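Local coordinates for protein glycosyl hydrolase (Streptomyces cattleya, PDB 7LR8) that probably hydrolyses the Manβ1-4GlcNAc linkage of N-glycan cores, as a glycoside hydrolase of family 5, subfamily 18, at residues Q76-T81 with A137-R142; S306-R311 with L325-R330; T358-D363 with V419-V424. The protein carries 1 engineered substitution. One frame throughout, in Å; residues are numbered along the deposited sequence.

Contact 1. Residues Q76-T81 with A137-R142. With SO4 (sulfate ion), chain K.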
loop_
_atom_site.group_PDB
_atom_site.type_symbol
_atom_site.label_atom_id
_atom_site.label_comp_id
_atom_site.label_asym_id
_atom_site.label_seq_id
_atom_site.Cartn_x
_atom_site.Cartn_y
_atom_site.Cartn_z
ATOM N N GLN B 76 -19.402 2.249 -6.869
ATOM C CA GLN B 76 -19.285 3.542 -6.195
ATOM C C GLN B 76 -18.809 4.613 -7.167
ATOM O O GLN B 76 -19.316 5.740 -7.164
ATOM C CB GLN B 76 -18.330 3.432 -4.998
ATOM C CG GLN B 76 -18.869 2.565 -3.847
ATOM C CD GLN B 76 -17.764 2.112 -2.895
ATOM O OE1 GLN B 76 -16.579 2.218 -3.215
ATOM N NE2 GLN B 76 -18.151 1.615 -1.721
ATOM N N LEU B 77 -17.853 4.265 -8.031
ATOM C CA LEU B 77 -17.388 5.209 -9.044
ATOM C C LEU B 77 -18.514 5.592 -10.001
ATOM O O LEU B 77 -18.632 6.762 -10.394
ATOM C CB LEU B 77 -16.208 4.605 -9.808
ATOM C CG LEU B 77 -15.597 5.455 -10.925
ATOM C CD1 LEU B 77 -15.049 6.790 -10.375
ATOM C CD2 LEU B 77 -14.513 4.682 -11.656
ATOM N N ALA B 78 -19.357 4.624 -10.375
ATOM C CA ALA B 78 -20.507 4.939 -11.222
ATOM C C ALA B 78 -21.495 5.841 -10.491
ATOM O O ALA B 78 -22.058 6.766 -11.089
ATOM C CB ALA B 78 -21.193 3.649 -11.693
ATOM N N ALA B 79 -21.716 5.589 -9.196
ATOM C CA ALA B 79 -22.628 6.429 -8.421
ATOM C C ALA B 79 -22.096 7.851 -8.315
ATOM O O ALA B 79 -22.867 8.817 -8.401
ATOM C CB ALA B 79 -22.844 5.834 -7.029
ATOM N N LEU B 80 -20.788 7.996 -8.137
ATOM C CA LEU B 80 -20.184 9.322 -8.161
ATOM C C LEU B 80 -20.372 9.975 -9.520
ATOM O O LEU B 80 -20.659 11.173 -9.611
ATOM C CB LEU B 80 -18.701 9.214 -7.808
ATOM C CG LEU B 80 -17.895 10.486 -7.556
ATOM C CD1 LEU B 80 -16.638 10.091 -6.787
ATOM C CD2 LEU B 80 -17.521 11.210 -8.838
ATOM N N THR B 81 -20.199 9.203 -10.593
ATOM C CA THR B 81 -20.333 9.770 -11.928
ATOM C C THR B 81 -21.766 10.220 -12.185
ATOM O O THR B 81 -22.002 11.269 -12.806
ATOM C CB THR B 81 -19.864 8.732 -12.961
ATOM O OG1 THR B 81 -18.484 8.419 -12.707
ATOM C CG2 THR B 81 -20.000 9.279 -14.372
ATOM N N ALA B 137 -15.469 0.506 -19.356
ATOM C CA ALA B 137 -16.679 -0.184 -19.790
ATOM C C ALA B 137 -17.839 0.076 -18.836
ATOM O O ALA B 137 -18.999 0.187 -19.263
ATOM C CB ALA B 137 -16.406 -1.694 -19.918
ATOM N N ALA B 138 -17.550 0.152 -17.533
ATOM C CA ALA B 138 -18.600 0.351 -16.543
ATOM C C ALA B 138 -19.202 1.744 -16.616
ATOM O O ALA B 138 -20.341 1.941 -16.172
ATOM C CB ALA B 138 -18.037 0.128 -15.137
ATOM N N LEU B 139 -18.465 2.703 -17.159
ATOM C CA LEU B 139 -18.933 4.078 -17.249
ATOM C C LEU B 139 -19.380 4.458 -18.654
ATOM O O LEU B 139 -19.901 5.560 -18.847
ATOM C CB LEU B 139 -17.834 5.028 -16.763
ATOM C CG LEU B 139 -17.412 4.856 -15.300
ATOM C CD1 LEU B 139 -16.336 5.849 -14.953
ATOM C CD2 LEU B 139 -18.603 4.991 -14.345
ATOM N N ALA B 140 -19.269 3.535 -19.617
ATOM C CA ALA B 140 -19.498 3.880 -21.019
ATOM C C ALA B 140 -20.940 4.289 -21.296
ATOM O O ALA B 140 -21.188 5.091 -22.208
ATOM C CB ALA B 140 -19.101 2.708 -21.920
ATOM N N ASP B 141 -21.900 3.761 -20.529
ATOM C CA ASP B 141 -23.309 4.098 -20.733
ATOM C C ASP B 141 -23.703 5.421 -20.090
ATOM O O ASP B 141 -24.872 5.812 -20.191
ATOM C CB ASP B 141 -24.227 2.968 -20.227
ATOM C CG ASP B 141 -24.117 2.713 -18.719
ATOM O OD1 ASP B 141 -23.143 3.170 -18.080
ATOM O OD2 ASP B 141 -25.005 2.013 -18.172
ATOM N N ARG B 142 -22.758 6.124 -19.460
ATOM C CA ARG B 142 -23.036 7.419 -18.833
ATOM C C ARG B 142 -22.765 8.536 -19.827
ATOM O O ARG B 142 -21.605 8.718 -20.229
ATOM C CB ARG B 142 -22.169 7.622 -17.598
ATOM C CG ARG B 142 -22.850 7.340 -16.282
ATOM C CD ARG B 142 -23.113 5.873 -16.124
ATOM N NE ARG B 142 -23.811 5.559 -14.879
ATOM C CZ ARG B 142 -23.951 4.328 -14.391
ATOM N NH1 ARG B 142 -23.476 3.278 -15.060
ATOM N NH2 ARG B 142 -24.583 4.136 -13.243
HETATM S S SO4 K . -21.883 1.215 -0.962
HETATM O O1 SO4 K . -21.457 0.071 -1.763
HETATM O O2 SO4 K . -23.254 1.568 -1.319
HETATM O O3 SO4 K . -21.822 0.870 0.455
HETATM O O4 SO4 K . -21.012 2.357 -1.222
#
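Leu77, Ala78 and Thr81, on one flank of helix 71-86, receive Leu139 and Arg142, the first and last residues of a type I beta turn. Gln76, at the start of the segment, takes no part in the contact across the segments; its NE2 donates to O4 of a sulfate ion 3.0 Å away, which Arg72 also binds. Leu77 follows: its CD2 lies 3.9 Å from Leu139 CD1, the two side chains crossing at about a right angle. One residue on, Ala78 is small enough to be covered twice. Leu139 CD2 rests 3.7 Å from Ala78 CA, while Ala78 CB sits over one face of the Arg142 guanidinium, offset toward its rim and 3.8 Å from Arg142 NH2. At Thr81, OG1 stands beside the backbone N (chi1 -61°) and donates to Leu77 O at 2.8 Å, a carbonyl that also accepts from Thr81 N on the opposite face of its plane. The same OG1 packs 3.8 Å from Leu139 CD2, and Thr81 CG2 meets Arg142 CG at 3.9 Å. The guanidinium is held by charge as well, its NE forming a salt bridge with Asp82, just beyond the segment. An alanine in place of Arg142 would probably leave Asp82 without its counter-charge and take the cover from the methyls of Ala78 and Thr81 on that side. The contact joins two successive outer helices of the (beta/alpha)8 barrel, 71-86 and 122-139, and the barrel strand between them in sequence, 90-94, lies beneath: Val93 touches both Leu77 and Leu139, and Val91 touches Thr81.

Contact 2. Residues S306-R311 with L325-R330. With SO4 (sulfate ion), chain J.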
loop_
_atom_site.group_PDB
_atom_site.type_symbol
_atom_site.label_atom_id
_atom_site.label_comp_id
_atom_site.label_asym_id
_atom_site.label_seq_id
_atom_site.Cartn_x
_atom_site.Cartn_y
_atom_site.Cartn_z
ATOM N N SER B 306 -10.811 21.042 -5.644
ATOM C CA SER B 306 -12.137 21.515 -5.251
ATOM C C SER B 306 -12.158 21.918 -3.779
ATOM O O SER B 306 -12.629 23.015 -3.429
ATOM C CB SER B 306 -13.182 20.439 -5.553
ATOM O OG SER B 306 -12.986 19.276 -4.767
ATOM N N HIS B 307 -11.618 21.062 -2.903
ATOM C CA HIS B 307 -11.765 21.224 -1.465
ATOM C C HIS B 307 -10.428 21.101 -0.754
ATOM O O HIS B 307 -9.587 20.271 -1.114
ATOM C CB HIS B 307 -12.746 20.196 -0.903
ATOM C CG HIS B 307 -14.157 20.409 -1.354
ATOM N ND1 HIS B 307 -14.641 19.918 -2.549
ATOM C CD2 HIS B 307 -15.179 21.093 -0.785
ATOM C CE1 HIS B 307 -15.906 20.274 -2.687
ATOM N NE2 HIS B 307 -16.255 20.995 -1.635
ATOM N N ASP B 308 -10.253 21.935 0.263
ATOM C CA ASP B 308 -9.119 21.816 1.163
ATOM C C ASP B 308 -9.053 20.413 1.747
ATOM O O ASP B 308 -10.073 19.733 1.911
ATOM C CB ASP B 308 -9.242 22.812 2.322
ATOM C CG ASP B 308 -8.904 24.251 1.929
ATOM O OD1 ASP B 308 -8.254 24.477 0.885
ATOM O OD2 ASP B 308 -9.303 25.149 2.694
ATOM N N VAL B 309 -7.825 19.991 2.094
ATOM C CA VAL B 309 -7.592 18.713 2.763
ATOM C C VAL B 309 -7.733 18.907 4.265
ATOM O O VAL B 309 -7.274 19.916 4.824
ATOM C CB VAL B 309 -6.205 18.150 2.402
ATOM C CG1 VAL B 309 -5.990 16.771 3.053
ATOM C CG2 VAL B 309 -6.056 18.056 0.884
ATOM N N ASP B 310 -8.392 17.953 4.921
ATOM C CA ASP B 310 -8.577 18.028 6.365
ATOM C C ASP B 310 -7.225 17.973 7.068
ATOM O O ASP B 310 -6.460 17.023 6.881
ATOM C CB ASP B 310 -9.478 16.880 6.829
ATOM C CG ASP B 310 -9.879 16.996 8.296
ATOM O OD1 ASP B 310 -9.325 17.847 9.019
ATOM O OD2 ASP B 310 -10.754 16.222 8.730
ATOM N N ARG B 311 -6.925 18.994 7.879
ATOM C CA ARG B 311 -5.635 19.009 8.566
ATOM C C ARG B 311 -5.563 17.999 9.704
ATOM O O ARG B 311 -4.493 17.843 10.304
ATOM C CB ARG B 311 -5.322 20.418 9.083
ATOM C CG ARG B 311 -4.927 21.355 7.963
ATOM C CD ARG B 311 -4.480 22.732 8.450
ATOM N NE ARG B 311 -4.398 23.640 7.310
ATOM C CZ ARG B 311 -3.276 23.896 6.643
ATOM N NH1 ARG B 311 -2.130 23.333 7.012
ATOM N NH2 ARG B 311 -3.299 24.724 5.614
ATOM N N LEU B 325 -10.492 25.425 -3.699
ATOM C CA LEU B 325 -11.309 26.607 -3.934
ATOM C C LEU B 325 -12.393 26.742 -2.881
ATOM O O LEU B 325 -12.952 27.833 -2.710
ATOM C CB LEU B 325 -11.946 26.531 -5.323
ATOM C CG LEU B 325 -10.984 26.493 -6.510
ATOM C CD1 LEU B 325 -11.756 26.380 -7.823
ATOM C CD2 LEU B 325 -10.068 27.717 -6.514
ATOM N N LEU B 326 -12.688 25.648 -2.181
ATOM C CA LEU B 326 -13.675 25.595 -1.115
ATOM C C LEU B 326 -13.014 25.051 0.149
ATOM O O LEU B 326 -12.091 24.232 0.085
ATOM C CB LEU B 326 -14.862 24.704 -1.523
ATOM C CG LEU B 326 -15.631 25.254 -2.730
ATOM C CD1 LEU B 326 -15.993 24.146 -3.716
ATOM C CD2 LEU B 326 -16.867 25.985 -2.244
ATOM N N THR B 327 -13.509 25.494 1.301
ATOM C CA THR B 327 -13.004 24.995 2.569
ATOM C C THR B 327 -13.516 23.578 2.837
ATOM O O THR B 327 -14.320 23.010 2.087
ATOM C CB THR B 327 -13.423 25.908 3.721
ATOM O OG1 THR B 327 -14.839 25.824 3.888
ATOM C CG2 THR B 327 -13.017 27.349 3.464
ATOM N N GLN B 328 -13.038 23.017 3.949
ATOM C CA GLN B 328 -13.495 21.713 4.415
ATOM C C GLN B 328 -14.998 21.690 4.654
ATOM O O GLN B 328 -15.658 20.676 4.396
ATOM C CB GLN B 328 -12.751 21.347 5.694
ATOM C CG GLN B 328 -11.552 20.515 5.416
ATOM C CD GLN B 328 -11.939 19.098 5.115
ATOM O OE1 GLN B 328 -12.643 18.459 5.901
ATOM N NE2 GLN B 328 -11.499 18.591 3.966
ATOM N N ASP B 329 -15.558 22.782 5.175
ATOM C CA ASP B 329 -16.996 22.867 5.369
ATOM C C ASP B 329 -17.713 23.466 4.166
ATOM O O ASP B 329 -18.833 23.959 4.316
ATOM C CB ASP B 329 -17.325 23.661 6.638
ATOM C CG ASP B 329 -16.404 24.844 6.849
ATOM O OD1 ASP B 329 -16.317 25.704 5.949
ATOM O OD2 ASP B 329 -15.768 24.919 7.922
ATOM N N ARG B 330 -17.078 23.444 2.986
ATOM C CA ARG B 330 -17.701 23.776 1.702
ATOM C C ARG B 330 -18.042 25.259 1.575
ATOM O O ARG B 330 -19.040 25.624 0.950
ATOM C CB ARG B 330 -18.945 22.920 1.443
ATOM C CG ARG B 330 -18.653 21.418 1.505
ATOM C CD ARG B 330 -19.902 20.606 1.237
ATOM N NE ARG B 330 -19.672 19.173 1.369
ATOM C CZ ARG B 330 -20.072 18.437 2.401
ATOM N NH1 ARG B 330 -20.732 18.995 3.409
ATOM N NH2 ARG B 330 -19.828 17.134 2.417
HETATM S S SO4 J . -20.695 15.700 5.424
HETATM O O1 SO4 J . -21.012 14.458 6.125
HETATM O O2 SO4 J . -21.694 15.932 4.385
HETATM O O3 SO4 J . -20.706 16.813 6.370
HETATM O O4 SO4 J . -19.369 15.592 4.820
HETATM O O HOH W 1 -10.523 24.176 4.992
#
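Leu326 CD1 lies over one face of the His307 imidazole, 4.2 Å from the ring centroid, and Thr327 O approaches the ring edge in its plane at CD2. The ring belongs to a single beta bridge, His307 with Leu326, inside the loop after strand 298-304, the eighth of the (beta/alpha)8 barrel. Its ND1 shares a hydrogen bond with Ser306 OG and its NE2 another with Ser44 of helix 35-46. The Arg330 guanidinium takes a sulfate ion at its edge, NH2 reaching sulfate O4 at 2.9 Å, while its NE forms a salt bridge with Asp41. In the bridge, Leu326 N donates to Ser306 O and Asp308 N to Leu326 O, each at 2.9 Å. Beyond it the chain enters a type I turn, Thr327 to Arg330, from which Gln328 folds back, bent at chi2 (-77°). Its NE2 donates to Asp308 O at 2.7 Å from above the carbonyl plane, and also to Ser23 O. The amide stacks against the Asp310 carboxylate, their planes 24° apart; Asp310 OD1 accepts from Arg312 N. A water donates to Asp308 OD2 at 2.8 Å, a carboxylate whose OD1 is bridged to Lys333, and accepts from Gln328 N at 3.0 Å.

Contact 3. Residues T358-D363 with V419-V424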
loop_
_atom_site.group_PDB
_atom_site.type_symbol
_atom_site.label_atom_id
_atom_site.label_comp_id
_atom_site.label_asym_id
_atom_site.label_seq_id
_atom_site.Cartn_x
_atom_site.Cartn_y
_atom_site.Cartn_z
ATOM N N THR B 358 3.440 34.445 -33.901
ATOM C CA THR B 358 4.866 34.506 -33.600
ATOM C C THR B 358 5.267 33.279 -32.789
ATOM O O THR B 358 4.686 33.013 -31.730
ATOM C CB THR B 358 5.214 35.775 -32.816
ATOM O OG1 THR B 358 4.868 36.940 -33.585
ATOM C CG2 THR B 358 6.705 35.804 -32.490
ATOM N N ALA B 359 6.269 32.543 -33.272
ATOM C CA ALA B 359 6.676 31.285 -32.657
ATOM C C ALA B 359 8.130 31.350 -32.202
ATOM O O ALA B 359 9.002 31.814 -32.946
ATOM C CB ALA B 359 6.483 30.115 -33.621
ATOM N N LEU B 360 8.378 30.894 -30.979
ATOM C CA LEU B 360 9.729 30.781 -30.443
ATOM C C LEU B 360 10.280 29.399 -30.773
ATOM O O LEU B 360 9.588 28.393 -30.583
ATOM C CB LEU B 360 9.722 31.002 -28.929
ATOM C CG LEU B 360 11.005 30.699 -28.155
ATOM C CD1 LEU B 360 12.056 31.758 -28.458
ATOM C CD2 LEU B 360 10.724 30.628 -26.659
ATOM N N VAL B 361 11.523 29.350 -31.257
ATOM C CA VAL B 361 12.125 28.070 -31.631
ATOM C C VAL B 361 12.507 27.290 -30.381
ATOM O O VAL B 361 13.205 27.803 -29.497
ATOM C CB VAL B 361 13.348 28.287 -32.532
ATOM C CG1 VAL B 361 14.022 26.942 -32.832
ATOM C CG2 VAL B 361 12.946 28.997 -33.815
ATOM N N VAL B 362 12.082 26.030 -30.316
ATOM C CA VAL B 362 12.412 25.138 -29.209
ATOM C C VAL B 362 13.336 24.050 -29.735
ATOM O O VAL B 362 12.931 23.228 -30.567
ATOM C CB VAL B 362 11.153 24.532 -28.577
ATOM C CG1 VAL B 362 11.526 23.539 -27.487
ATOM C CG2 VAL B 362 10.265 25.640 -28.027
ATOM N N ASP B 363 14.575 24.037 -29.243
ATOM C CA ASP B 363 15.583 23.058 -29.638
ATOM C C ASP B 363 15.936 22.259 -28.391
ATOM O O ASP B 363 16.611 22.771 -27.494
ATOM C CB ASP B 363 16.814 23.747 -30.229
ATOM C CG ASP B 363 17.810 22.768 -30.844
ATOM O OD1 ASP B 363 17.726 21.548 -30.578
ATOM O OD2 ASP B 363 18.697 23.230 -31.591
ATOM N N VAL B 419 11.379 33.081 -34.265
ATOM C CA VAL B 419 12.498 33.719 -33.574
ATOM C C VAL B 419 13.126 32.709 -32.627
ATOM O O VAL B 419 12.425 31.880 -32.035
ATOM C CB VAL B 419 12.071 34.991 -32.801
ATOM C CG1 VAL B 419 11.525 36.067 -33.746
ATOM C CG2 VAL B 419 11.049 34.661 -31.719
ATOM N N THR B 420 14.456 32.774 -32.491
ATOM C CA THR B 420 15.193 31.890 -31.602
ATOM C C THR B 420 15.374 32.534 -30.237
ATOM O O THR B 420 15.241 33.755 -30.089
ATOM C CB THR B 420 16.564 31.560 -32.196
ATOM O OG1 THR B 420 17.369 32.745 -32.244
ATOM C CG2 THR B 420 16.426 30.977 -33.598
ATOM N N PRO B 421 15.667 31.733 -29.207
ATOM C CA PRO B 421 16.027 32.325 -27.908
ATOM C C PRO B 421 17.132 33.373 -27.981
ATOM O O PRO B 421 17.040 34.401 -27.293
ATOM C CB PRO B 421 16.441 31.098 -27.088
ATOM C CG PRO B 421 15.574 30.014 -27.627
ATOM C CD PRO B 421 15.496 30.270 -29.112
ATOM N N HIS B 422 18.175 33.158 -28.795
ATOM C CA HIS B 422 19.200 34.193 -28.902
ATOM C C HIS B 422 18.665 35.407 -29.657
ATOM O O HIS B 422 19.013 36.539 -29.311
ATOM C CB HIS B 422 20.478 33.630 -29.548
ATOM C CG HIS B 422 21.655 34.569 -29.530
ATOM N ND1 HIS B 422 22.955 34.118 -29.542
ATOM C CD2 HIS B 422 21.735 35.920 -29.526
ATOM C CE1 HIS B 422 23.783 35.150 -29.529
ATOM N NE2 HIS B 422 23.066 36.257 -29.520
ATOM N N ASP B 423 17.781 35.215 -30.643
ATOM C CA ASP B 423 17.131 36.373 -31.255
ATOM C C ASP B 423 16.497 37.253 -30.185
ATOM O O ASP B 423 16.724 38.467 -30.150
ATOM C CB ASP B 423 16.079 35.934 -32.277
ATOM C CG ASP B 423 16.690 35.412 -33.556
ATOM O OD1 ASP B 423 17.830 35.807 -33.886
ATOM O OD2 ASP B 423 16.029 34.587 -34.220
ATOM N N VAL B 424 15.747 36.638 -29.268
ATOM C CA VAL B 424 15.122 37.377 -28.174
ATOM C C VAL B 424 16.178 37.986 -27.255
ATOM O O VAL B 424 16.005 39.102 -26.748
ATOM C CB VAL B 424 14.152 36.455 -27.409
ATOM C CG1 VAL B 424 13.484 37.199 -26.266
ATOM C CG2 VAL B 424 13.113 35.883 -28.361
#
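Val419, Leu360 and Val361 give up the most surface here, and several of their contacts meet at one atom, the carbonyl oxygen of Val419. Val361 N donates to Val419 O at 2.8 Å, and Leu360 CA adds a CA-H...O contact to the same oxygen at 3.3 Å. Val361 has CG1 anti to its backbone N (chi1 176°), which leaves CG2 beside that N and 3.4 Å from Val419 O. Val419 N in turn donates to Ala359 O at 3.0 Å, and Val419 CG2 lies 3.7 Å from Ala359 O, with a looser approach to Leu360 CD1. One residue bonded to the two that flank Leu360 is the signature of parallel pairing, and it sets strand 417-419 at an edge of a three-stranded parallel sheet with 358-362 in the middle. Where the pairing stops, Thr420 and Asp423 form a capping box for a helix: Asp423 N donates to Thr420 OG1 at 3.0 Å, and Thr420 N to Asp423 OD2. The first turn of that helix lies against Leu360, whose CD1 meets Pro421 CD at 3.8 Å. Ala385 and Phe386 of helix 381-391 also touch Leu360. Pro421 CD reaches Val361 O as well, 3.4 Å away.

In the fold
The three contacts illustrate how one chain closes successive parts of its fold in series, each contact ending before the next begins. Contacts 1 and 2 belong to the (beta/alpha)8 barrel, with centres about 25 Å apart: the first pairs outer helices flanking the third strand, 90-94, while the second joins two parts of the loop between the last strand, 298-304, and helix 334-349. That loop borders the sugar site, the side chain of Val309 lying about 7 Å from the bound mannose. Contact 3 belongs to a separate three-stranded sheet near the C-terminus, its centre about 46 Å from that of contact 1 and 42 Å from that of contact 2, across the chain's centre from both.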